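Local coordinates for protein dTDP-4-dehydrorhamnose 3,5-epimerase (Sulfolobus tokodaii, PDB 2B9U) that probably catalyses the epimerisation at C3' and C5' of dTDP-4-dehydro-6-deoxyglucose, a step in dTDP-L-rhamnose biosynthesis, at residues A[61-66]-A[140-145]; A[66-71]-A[132-137]; A[119-124]-A[151-156]. One frame throughout, in Å; residues are numbered along the deposited sequence.

In the fold
The three contacts belong to the flattened jelly-roll barrel of a cupin-superfamily subunit that forms a homodimer. Contact 1 and contact 2 adjoin, their centres 10 Å apart, and share Pro-66. Along the chain, contact 2 is nested within the loop that contact 1 closes. A probable hydrogen bond of 2.9 Å from Gln-63 NE2 to Glu-136 O ties them together, and Glu-142 OE2 lies 3.2 Å from CE1 of Tyr-137, predicted to stack on the substrate's thymidine ring. Contact 3 is remote from that site, its centre 23 Å from that of contact 1 and 25 Å from that of contact 2; strands 57-63 and 116-122, neighbours in one sheet, relate it to contact 1.

Contact 1 (A[61-66]-A[140-145]); sequences HYQRTP and PHERCI
Tyr-62 and Arg-143 form a hydrogen-bonded antiparallel pair, with Tyr-62 N donating to Arg-143 O at 3.1 Å and Arg-143 N to Tyr-62 O at 2.9 Å. Past strand 57-63 a single further backbone bond follows, nearly straight (168°), from Arg-64 N to His-141 O at 2.8 Å.

Apolar contact is concentrated on the tyrosine. Its CG sits between the backbone N and the carbonyl carbon (chi1 52°), and the ring lies across the adjoining strand. Arg-143 CB rests over one ring face, 3.5 Å from Tyr-62 CE2, while Tyr-62 OH touches Ile-145 CG2 at 3.6 Å and hydrogen-bonds to Glu-173 O. On the opposite sheet face, the edge of the His-61 ring brings CD2 to 3.8 Å from Cys-144 CB. Both residues are tied further out, His-61 NE2 to Asp-163 and Cys-144 by a disulfide to Cys-166.

Polar and charged groups gather around Arg-64, just past strand 57-63, where Arg-143 reaches it from strand 142-144. Arg-64, extended from CG to NE, crosses His-141 at about a right angle, its NH1 3.2 Å from His-141 CD2, which lies over a guanidinium face. Arg-64 NE also comes within 3.1 Å of Arg-143 NH1; both are donors, and the two guanidinium planes stand 85° apart. Any repulsion between the two is probably eased by carbonyls, since Arg-143 NH1 donates to Glu-142 O and weakly to Pro-140 O.

The pairing adds the short strand 142-144 beside strand 57-63, as an outermost strand, within this chain, of a five-stranded antiparallel sheet of the cupin jelly roll.

Contact 2 (A[66-71]-A[132-137]); sequences PKEQGK and ITHNEY
Thr-133 N donates to Gly-70 O at 2.9 Å in an almost perfectly straight bond (177°). This is the close-packed end of the contact. With no side chain on Gly-70, Thr-133 OG1 lies directly against the backbone, 3.3 Å from Gly-70 CA. The same hydroxyl shares a 2.7 Å hydrogen bond with His-134 ND1, meeting the imidazole at its edge and in its plane, which helps to fix the ring's rotation. The reverse backbone bond, Gly-70 N to Thr-133 O, is weak. On the other side of the ladder, the aliphatic part of Gln-69 packs on Ile-132, CG to CG2 at 3.9 Å.

Asn-135 continues the close packing beyond the strands. Glu-68 O is approached by His-134 CB at 3.1 Å and accepts Asn-135 ND2 at 3.0 Å, the donor on a lone pair in the carbonyl plane. The looser side is that of the Glu-68 carboxylate, where a water accepts from Asn-135 ND2 at 3.1 Å and donates to Glu-68 OE2 at 2.7 Å. One amide nitrogen thus serves both a main-chain carbonyl and, through solvent, a carboxylate.

Strand 70-75 is flanked by strand 109-112, and strand 126-133 by strand 44-52; backbone hydrogen bonds join Lys-71 to Ile-112 and Ile-132 to Ile-45 and Gln-46. Trp-111 touches both Thr-133 and His-134. The chain then leaves the sheet for the dimer interface, where Glu-136 OE2 accepts from Glu-34 N of the second subunit and Tyr-137, the predicted thymidine-stacking residue, packs on Lys-32 of that subunit.

Contact 3 (A[119-124]-A[151-156]); sequences GFQALE and DWPIKE
Gln-121 points from strand 116-122 toward the irregular segment 151-156 and meets three successive residues of it. At the base of the side chain, CB packs against the indole of Trp-152, 3.6 Å from CE3. CG is anti to the backbone N (chi1 -175°), and the chain runs extended from there, with CD arriving 3.6 Å from Ile-154 CB. At the tip, OE1 accepts Ile-154 N at 3.0 Å (160°), the donor tilted from the amide carbonyl plane, and is also 3.1 Å from Pro-153 CD. NE2 returns a bond to Ile-154 O at 3.1 Å, close to straight at 167° and with the acceptor near the amide plane. A second acceptor for NE2 is Gly-55 O, leaving this buried amide gripped on both its polar atoms.

The two bonds to the N and O of one residue let the side-chain amide pair with the backbone of Ile-154 much as a residue of an antiparallel strand would, although segment 151-156 is no strand. They dock the loop between strand 142-144 and helix 161-164 onto the five-stranded sheet of the jelly roll, in which strand 116-122 lies between strands 79-86 and 57-63.

Trp-152 lays its six-membered ring beside the strand backbone, CZ3 3.4 Å from Gln-121 N, and also touches Val-83 and Leu-60 of those flanking strands. Its indole NE1 is bonded to Tyr-147 O. Toward the strand's end, the Leu-123 side chain crosses Pro-153 at about a right angle, its CD2 3.7 Å from Pro-153 CG, while Ile-154 CD1 approaches Ala-122 O at 3.4 Å.

Contact 1 (A[61-66]-A[140-145])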
loop_
_atom_site.group_PDB
_atom_site.type_symbol
_atom_site.label_atom_id
_atom_site.label_comp_id
_atom_site.label_asym_id
_atom_site.label_seq_id
_atom_site.Cartn_x
_atom_site.Cartn_y
_atom_site.Cartn_z
ATOM N N HIS A 61 -15.385 12.165 -2.549
ATOM C CA HIS A 61 -15.971 10.969 -3.147
ATOM C C HIS A 61 -16.493 9.947 -2.159
ATOM O O HIS A 61 -15.932 9.765 -1.076
ATOM C CB HIS A 61 -14.953 10.266 -4.033
ATOM C CG HIS A 61 -14.335 11.145 -5.069
ATOM N ND1 HIS A 61 -12.982 11.150 -5.324
ATOM C CD2 HIS A 61 -14.882 12.045 -5.918
ATOM C CE1 HIS A 61 -12.723 12.010 -6.292
ATOM N NE2 HIS A 61 -13.860 12.561 -6.675
ATOM N N TYR A 62 -17.570 9.278 -2.563
ATOM C CA TYR A 62 -18.120 8.117 -1.858
ATOM C C TYR A 62 -18.876 7.216 -2.854
ATOM O O TYR A 62 -19.323 7.677 -3.904
ATOM C CB TYR A 62 -19.042 8.546 -0.698
ATOM C CG TYR A 62 -20.126 9.530 -1.083
ATOM C CD1 TYR A 62 -19.829 10.879 -1.286
ATOM C CD2 TYR A 62 -21.449 9.119 -1.245
ATOM C CE1 TYR A 62 -20.811 11.788 -1.642
ATOM C CE2 TYR A 62 -22.446 10.035 -1.606
ATOM C CZ TYR A 62 -22.103 11.366 -1.795
ATOM O OH TYR A 62 -23.055 12.284 -2.153
ATOM N N GLN A 63 -18.987 5.933 -2.529
ATOM C CA GLN A 63 -19.854 5.029 -3.269
ATOM C C GLN A 63 -21.107 4.755 -2.444
ATOM O O GLN A 63 -21.021 4.473 -1.253
ATOM C CB GLN A 63 -19.122 3.736 -3.639
ATOM C CG GLN A 63 -18.570 3.744 -5.071
ATOM C CD GLN A 63 -17.640 2.586 -5.417
ATOM O OE1 GLN A 63 -16.800 2.720 -6.313
ATOM N NE2 GLN A 63 -17.773 1.454 -4.716
ATOM N N ARG A 64 -22.272 4.870 -3.075
ATOM C CA ARG A 64 -23.532 4.655 -2.368
ATOM C C ARG A 64 -23.807 3.172 -2.125
ATOM O O ARG A 64 -23.264 2.310 -2.816
ATOM C CB ARG A 64 -24.714 5.340 -3.091
ATOM C CG ARG A 64 -24.792 5.050 -4.575
ATOM C CD ARG A 64 -26.093 5.518 -5.219
ATOM N NE ARG A 64 -26.219 5.037 -6.596
ATOM C CZ ARG A 64 -26.588 3.804 -6.949
ATOM N NH1 ARG A 64 -26.887 2.882 -6.033
ATOM N NH2 ARG A 64 -26.666 3.487 -8.240
ATOM N N THR A 65 -24.637 2.899 -1.123
ATOM C CA THR A 65 -25.146 1.559 -0.823
ATOM C C THR A 65 -25.783 0.945 -2.099
ATOM O O THR A 65 -26.474 1.649 -2.831
ATOM C CB THR A 65 -26.112 1.663 0.389
ATOM O OG1 THR A 65 -25.373 1.411 1.599
ATOM C CG2 THR A 65 -27.290 0.707 0.304
ATOM N N PRO A 66 -25.547 -0.355 -2.385
ATOM C CA PRO A 66 -24.903 -1.449 -1.659
ATOM C C PRO A 66 -23.435 -1.652 -2.038
ATOM O O PRO A 66 -22.911 -2.764 -1.916
ATOM C CB PRO A 66 -25.703 -2.663 -2.140
ATOM C CG PRO A 66 -25.993 -2.353 -3.575
ATOM C CD PRO A 66 -26.043 -0.824 -3.696
ATOM N N PRO A 140 -21.332 2.747 -11.360
ATOM C CA PRO A 140 -22.759 3.067 -11.209
ATOM C C PRO A 140 -23.141 3.649 -9.841
ATOM O O PRO A 140 -24.134 4.384 -9.746
ATOM C CB PRO A 140 -23.447 1.711 -11.424
ATOM C CG PRO A 140 -22.481 0.930 -12.270
ATOM C CD PRO A 140 -21.141 1.325 -11.724
ATOM N N HIS A 141 -22.353 3.339 -8.810
ATOM C CA HIS A 141 -22.642 3.747 -7.436
ATOM C C HIS A 141 -21.809 4.952 -6.942
ATOM O O HIS A 141 -21.972 5.406 -5.803
ATOM C CB HIS A 141 -22.464 2.553 -6.496
ATOM C CG HIS A 141 -23.280 1.361 -6.881
ATOM N ND1 HIS A 141 -22.916 0.511 -7.903
ATOM C CD2 HIS A 141 -24.441 0.877 -6.384
ATOM C CE1 HIS A 141 -23.819 -0.450 -8.015
ATOM N NE2 HIS A 141 -24.754 -0.251 -7.103
ATOM N N GLU A 142 -20.929 5.461 -7.801
ATOM C CA GLU A 142 -20.092 6.616 -7.471
ATOM C C GLU A 142 -20.926 7.885 -7.339
ATOM O O GLU A 142 -21.815 8.138 -8.152
ATOM C CB GLU A 142 -18.985 6.805 -8.514
ATOM C CG GLU A 142 -17.759 5.911 -8.295
ATOM C CD GLU A 142 -16.723 5.985 -9.430
ATOM O OE1 GLU A 142 -17.113 6.146 -10.616
ATOM O OE2 GLU A 142 -15.509 5.867 -9.132
ATOM N N ARG A 143 -20.639 8.656 -6.292
ATOM C CA ARG A 143 -21.256 9.963 -6.047
ATOM C C ARG A 143 -20.213 10.906 -5.414
ATOM O O ARG A 143 -19.212 10.453 -4.854
ATOM C CB ARG A 143 -22.471 9.835 -5.112
ATOM C CG ARG A 143 -23.705 9.089 -5.675
ATOM C CD ARG A 143 -24.296 9.775 -6.931
ATOM N NE ARG A 143 -25.637 9.286 -7.272
ATOM C CZ ARG A 143 -25.893 8.128 -7.887
ATOM N NH1 ARG A 143 -24.905 7.304 -8.245
ATOM N NH2 ARG A 143 -27.153 7.785 -8.145
ATOM N N CYS A 144 -20.457 12.213 -5.505
ATOM C CA CYS A 144 -19.590 13.182 -4.857
ATOM C C CYS A 144 -20.332 14.431 -4.417
ATOM O O CYS A 144 -21.436 14.727 -4.904
ATOM C CB CYS A 144 -18.403 13.557 -5.763
ATOM S SG CYS A 144 -18.884 14.215 -7.365
ATOM N N ILE A 145 -19.723 15.147 -3.476
ATOM C CA ILE A 145 -20.158 16.490 -3.099
ATOM C C ILE A 145 -18.989 17.434 -3.346
ATOM O O ILE A 145 -17.836 17.009 -3.307
ATOM C CB ILE A 145 -20.674 16.565 -1.637
ATOM C CG1 ILE A 145 -19.563 16.210 -0.634
ATOM C CG2 ILE A 145 -21.892 15.632 -1.455
ATOM C CD1 ILE A 145 -19.790 16.724 0.769
#

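Contact 2 (A[66-71]-A[132-137])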
loop_
_atom_site.group_PDB
_atom_site.type_symbol
_atom_site.label_atom_id
_atom_site.label_comp_id
_atom_site.label_asym_id
_atom_site.label_seq_id
_atom_site.Cartn_x
_atom_site.Cartn_y
_atom_site.Cartn_z
ATOM N N PRO A 66 -25.547 -0.355 -2.385
ATOM C CA PRO A 66 -24.903 -1.449 -1.659
ATOM C C PRO A 66 -23.435 -1.652 -2.038
ATOM O O PRO A 66 -22.911 -2.764 -1.916
ATOM C CB PRO A 66 -25.703 -2.663 -2.140
ATOM C CG PRO A 66 -25.993 -2.353 -3.575
ATOM C CD PRO A 66 -26.043 -0.824 -3.696
ATOM N N LYS A 67 -22.797 -0.586 -2.512
ATOM C CA LYS A 67 -21.396 -0.619 -2.921
ATOM C C LYS A 67 -20.586 0.429 -2.155
ATOM O O LYS A 67 -19.636 1.010 -2.682
ATOM C CB LYS A 67 -21.282 -0.404 -4.435
ATOM C CG LYS A 67 -21.840 -1.550 -5.273
ATOM C CD LYS A 67 -20.906 -2.737 -5.294
ATOM C CE LYS A 67 -21.550 -3.929 -6.005
ATOM N NZ LYS A 67 -20.569 -5.069 -6.172
ATOM N N GLU A 68 -20.977 0.652 -0.906
ATOM C CA GLU A 68 -20.288 1.561 -0.005
ATOM C C GLU A 68 -18.880 1.061 0.346
ATOM O O GLU A 68 -18.605 -0.135 0.334
ATOM C CB GLU A 68 -21.132 1.800 1.258
ATOM C CG GLU A 68 -21.215 0.626 2.259
ATOM C CD GLU A 68 -22.025 -0.577 1.768
ATOM O OE1 GLU A 68 -22.793 -0.459 0.785
ATOM O OE2 GLU A 68 -21.882 -1.656 2.382
ATOM N N GLN A 69 -17.992 1.997 0.654
ATOM C CA GLN A 69 -16.599 1.677 0.895
ATOM C C GLN A 69 -16.100 2.336 2.172
ATOM O O GLN A 69 -16.447 3.476 2.467
ATOM C CB GLN A 69 -15.736 2.138 -0.290
ATOM C CG GLN A 69 -15.954 1.388 -1.593
ATOM C CD GLN A 69 -15.186 1.983 -2.773
ATOM O OE1 GLN A 69 -14.616 1.246 -3.589
ATOM N NE2 GLN A 69 -15.173 3.306 -2.878
ATOM N N GLY A 70 -15.294 1.597 2.926
ATOM C CA GLY A 70 -14.414 2.182 3.916
ATOM C C GLY A 70 -13.064 2.434 3.281
ATOM O O GLY A 70 -12.741 1.831 2.256
ATOM N N LYS A 71 -12.290 3.341 3.870
ATOM C CA LYS A 71 -11.001 3.791 3.304
ATOM C C LYS A 71 -9.967 4.041 4.405
ATOM O O LYS A 71 -10.263 4.708 5.415
ATOM C CB LYS A 71 -11.195 5.077 2.482
ATOM C CG LYS A 71 -12.101 4.900 1.240
ATOM C CD LYS A 71 -12.324 6.202 0.523
ATOM C CE LYS A 71 -13.538 6.110 -0.410
ATOM N NZ LYS A 71 -13.985 7.471 -0.884
ATOM N N ILE A 132 -8.800 0.065 0.473
ATOM C CA ILE A 132 -10.266 0.131 0.305
ATOM C C ILE A 132 -10.922 -1.134 0.843
ATOM O O ILE A 132 -10.492 -2.262 0.533
ATOM C CB ILE A 132 -10.666 0.448 -1.183
ATOM C CG1 ILE A 132 -10.229 1.862 -1.545
ATOM C CG2 ILE A 132 -12.198 0.328 -1.444
ATOM C CD1 ILE A 132 -9.990 2.057 -3.021
ATOM N N THR A 133 -11.928 -0.940 1.695
ATOM C CA THR A 133 -12.650 -2.050 2.316
ATOM C C THR A 133 -14.087 -2.053 1.810
ATOM O O THR A 133 -14.521 -1.101 1.145
ATOM C CB THR A 133 -12.634 -1.968 3.869
ATOM O OG1 THR A 133 -13.504 -0.917 4.304
ATOM C CG2 THR A 133 -11.201 -1.721 4.419
ATOM N N HIS A 134 -14.799 -3.142 2.095
ATOM C CA HIS A 134 -16.245 -3.313 1.822
ATOM C C HIS A 134 -16.591 -3.701 0.390
ATOM O O HIS A 134 -17.115 -4.793 0.150
ATOM C CB HIS A 134 -17.072 -2.086 2.259
ATOM C CG HIS A 134 -17.193 -1.933 3.739
ATOM N ND1 HIS A 134 -16.133 -1.554 4.533
ATOM C CD2 HIS A 134 -18.253 -2.093 4.572
ATOM C CE1 HIS A 134 -16.532 -1.481 5.793
ATOM N NE2 HIS A 134 -17.812 -1.810 5.844
ATOM N N ASN A 135 -16.298 -2.816 -0.551
ATOM C CA ASN A 135 -16.666 -3.004 -1.949
ATOM C C ASN A 135 -15.686 -2.369 -2.898
ATOM O O ASN A 135 -15.149 -1.300 -2.621
ATOM C CB ASN A 135 -18.045 -2.420 -2.216
ATOM C CG ASN A 135 -19.137 -3.263 -1.626
ATOM O OD1 ASN A 135 -19.301 -4.431 -1.994
ATOM N ND2 ASN A 135 -19.863 -2.700 -0.675
ATOM N N GLU A 136 -15.470 -3.024 -4.032
ATOM C CA GLU A 136 -14.575 -2.516 -5.051
ATOM C C GLU A 136 -15.131 -1.274 -5.750
ATOM O O GLU A 136 -16.269 -0.859 -5.513
ATOM C CB GLU A 136 -14.272 -3.612 -6.071
ATOM C CG GLU A 136 -13.505 -4.776 -5.487
ATOM C CD GLU A 136 -13.155 -5.837 -6.518
ATOM O OE1 GLU A 136 -13.268 -5.572 -7.747
ATOM O OE2 GLU A 136 -12.773 -6.946 -6.082
ATOM N N TYR A 137 -14.280 -0.675 -6.576
ATOM C CA TYR A 137 -14.651 0.299 -7.585
ATOM C C TYR A 137 -15.931 -0.126 -8.286
ATOM O O TYR A 137 -16.031 -1.250 -8.801
ATOM C CB TYR A 137 -13.519 0.365 -8.593
ATOM C CG TYR A 137 -13.717 1.264 -9.795
ATOM C CD1 TYR A 137 -14.123 2.590 -9.655
ATOM C CD2 TYR A 137 -13.434 0.795 -11.075
ATOM C CE1 TYR A 137 -14.270 3.418 -10.774
ATOM C CE2 TYR A 137 -13.569 1.615 -12.193
ATOM C CZ TYR A 137 -13.982 2.918 -12.035
ATOM O OH TYR A 137 -14.135 3.710 -13.142
HETATM O O HOH W 1 -21.211 -4.214 1.730
#

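Contact 3 (A[119-124]-A[151-156])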
loop_
_atom_site.group_PDB
_atom_site.type_symbol
_atom_site.label_atom_id
_atom_site.label_comp_id
_atom_site.label_asym_id
_atom_site.label_seq_id
_atom_site.Cartn_x
_atom_site.Cartn_y
_atom_site.Cartn_z
ATOM N N GLY A 119 -11.945 13.576 0.705
ATOM C CA GLY A 119 -11.135 14.357 -0.204
ATOM C C GLY A 119 -9.870 14.811 0.477
ATOM O O GLY A 119 -9.711 14.631 1.685
ATOM N N PHE A 120 -8.965 15.386 -0.305
ATOM C CA PHE A 120 -7.768 16.006 0.247
ATOM C C PHE A 120 -7.233 17.063 -0.695
ATOM O O PHE A 120 -7.525 17.035 -1.891
ATOM C CB PHE A 120 -6.665 14.972 0.548
ATOM C CG PHE A 120 -6.142 14.248 -0.672
ATOM C CD1 PHE A 120 -5.076 14.766 -1.413
ATOM C CD2 PHE A 120 -6.690 13.033 -1.060
ATOM C CE1 PHE A 120 -4.579 14.094 -2.513
ATOM C CE2 PHE A 120 -6.193 12.351 -2.176
ATOM C CZ PHE A 120 -5.146 12.873 -2.900
ATOM N N GLN A 121 -6.456 17.988 -0.140
ATOM C CA GLN A 121 -5.559 18.807 -0.934
ATOM C C GLN A 121 -4.098 18.414 -0.691
ATOM O O GLN A 121 -3.663 18.244 0.459
ATOM C CB GLN A 121 -5.765 20.301 -0.679
ATOM C CG GLN A 121 -4.905 21.176 -1.603
ATOM C CD GLN A 121 -5.241 22.643 -1.517
ATOM O OE1 GLN A 121 -5.343 23.213 -0.428
ATOM N NE2 GLN A 121 -5.396 23.270 -2.667
ATOM N N ALA A 122 -3.352 18.246 -1.782
ATOM C CA ALA A 122 -1.910 18.024 -1.682
ATOM C C ALA A 122 -1.224 19.331 -1.258
ATOM O O ALA A 122 -1.369 20.366 -1.922
ATOM C CB ALA A 122 -1.351 17.484 -3.003
ATOM N N LEU A 123 -0.514 19.275 -0.125
ATOM C CA LEU A 123 0.188 20.423 0.433
ATOM C C LEU A 123 1.579 20.545 -0.200
ATOM O O LEU A 123 2.164 21.624 -0.288
ATOM C CB LEU A 123 0.260 20.307 1.977
ATOM C CG LEU A 123 -1.091 20.184 2.700
ATOM C CD1 LEU A 123 -0.926 20.074 4.199
ATOM C CD2 LEU A 123 -2.057 21.339 2.376
ATOM N N GLU A 124 2.076 19.397 -0.635
ATOM C CA GLU A 124 3.301 19.226 -1.380
ATOM C C GLU A 124 2.898 18.216 -2.440
ATOM O O GLU A 124 1.808 17.626 -2.356
ATOM C CB GLU A 124 4.377 18.553 -0.501
ATOM C CG GLU A 124 4.988 19.381 0.601
ATOM C CD GLU A 124 6.009 18.593 1.438
ATOM O OE1 GLU A 124 6.555 17.553 0.971
ATOM O OE2 GLU A 124 6.262 19.018 2.590
ATOM N N ASP A 151 -12.816 24.683 3.225
ATOM C CA ASP A 151 -11.890 25.785 3.041
ATOM C C ASP A 151 -10.479 25.187 3.011
ATOM O O ASP A 151 -9.961 24.736 4.025
ATOM C CB ASP A 151 -12.086 26.798 4.191
ATOM C CG ASP A 151 -11.248 28.055 4.036
ATOM O OD1 ASP A 151 -10.781 28.366 2.924
ATOM O OD2 ASP A 151 -11.054 28.749 5.050
ATOM N N TRP A 152 -9.895 25.140 1.816
ATOM C CA TRP A 152 -8.593 24.529 1.559
ATOM C C TRP A 152 -7.506 25.595 1.668
ATOM O O TRP A 152 -7.749 26.743 1.295
ATOM C CB TRP A 152 -8.577 23.924 0.150
ATOM C CG TRP A 152 -9.630 22.841 -0.073
ATOM C CD1 TRP A 152 -10.780 22.950 -0.805
ATOM C CD2 TRP A 152 -9.615 21.510 0.449
ATOM N NE1 TRP A 152 -11.483 21.775 -0.767
ATOM C CE2 TRP A 152 -10.788 20.866 -0.013
ATOM C CE3 TRP A 152 -8.722 20.793 1.256
ATOM C CZ2 TRP A 152 -11.090 19.537 0.304
ATOM C CZ3 TRP A 152 -9.025 19.471 1.571
ATOM C CH2 TRP A 152 -10.203 18.861 1.100
ATOM N N PRO A 153 -6.310 25.225 2.175
ATOM C CA PRO A 153 -5.261 26.246 2.401
ATOM C C PRO A 153 -4.524 26.774 1.157
ATOM O O PRO A 153 -4.075 27.925 1.154
ATOM C CB PRO A 153 -4.288 25.553 3.366
ATOM C CG PRO A 153 -4.481 24.094 3.120
ATOM C CD PRO A 153 -5.885 23.880 2.601
ATOM N N ILE A 154 -4.400 25.963 0.111
ATOM C CA ILE A 154 -3.674 26.388 -1.090
ATOM C C ILE A 154 -4.639 26.971 -2.114
ATOM O O ILE A 154 -5.679 26.372 -2.429
ATOM C CB ILE A 154 -2.786 25.263 -1.669
ATOM C CG1 ILE A 154 -1.687 24.901 -0.663
ATOM C CG2 ILE A 154 -2.161 25.676 -3.016
ATOM C CD1 ILE A 154 -1.009 23.582 -0.939
ATOM N N LYS A 155 -4.265 28.149 -2.609
ATOM C CA LYS A 155 -5.071 28.995 -3.469
ATOM C C LYS A 155 -5.042 28.495 -4.911
ATOM O O LYS A 155 -6.056 28.535 -5.617
ATOM C CB LYS A 155 -4.495 30.420 -3.397
ATOM C CG LYS A 155 -5.344 31.539 -3.978
ATOM C CD LYS A 155 -4.782 32.894 -3.497
ATOM C CE LYS A 155 -5.138 33.158 -2.002
ATOM N NZ LYS A 155 -3.967 33.602 -1.155
ATOM N N GLU A 156 -3.878 28.016 -5.342
ATOM C CA GLU A 156 -3.712 27.485 -6.699
ATOM C C GLU A 156 -4.228 26.053 -6.756
ATOM O O GLU A 156 -3.464 25.104 -6.843
ATOM C CB GLU A 156 -2.251 27.569 -7.154
ATOM C CG GLU A 156 -1.567 28.933 -6.920
ATOM C CD GLU A 156 -1.329 29.257 -5.441
ATOM O OE1 GLU A 156 -1.266 28.317 -4.612
ATOM O OE2 GLU A 156 -1.205 30.462 -5.108
#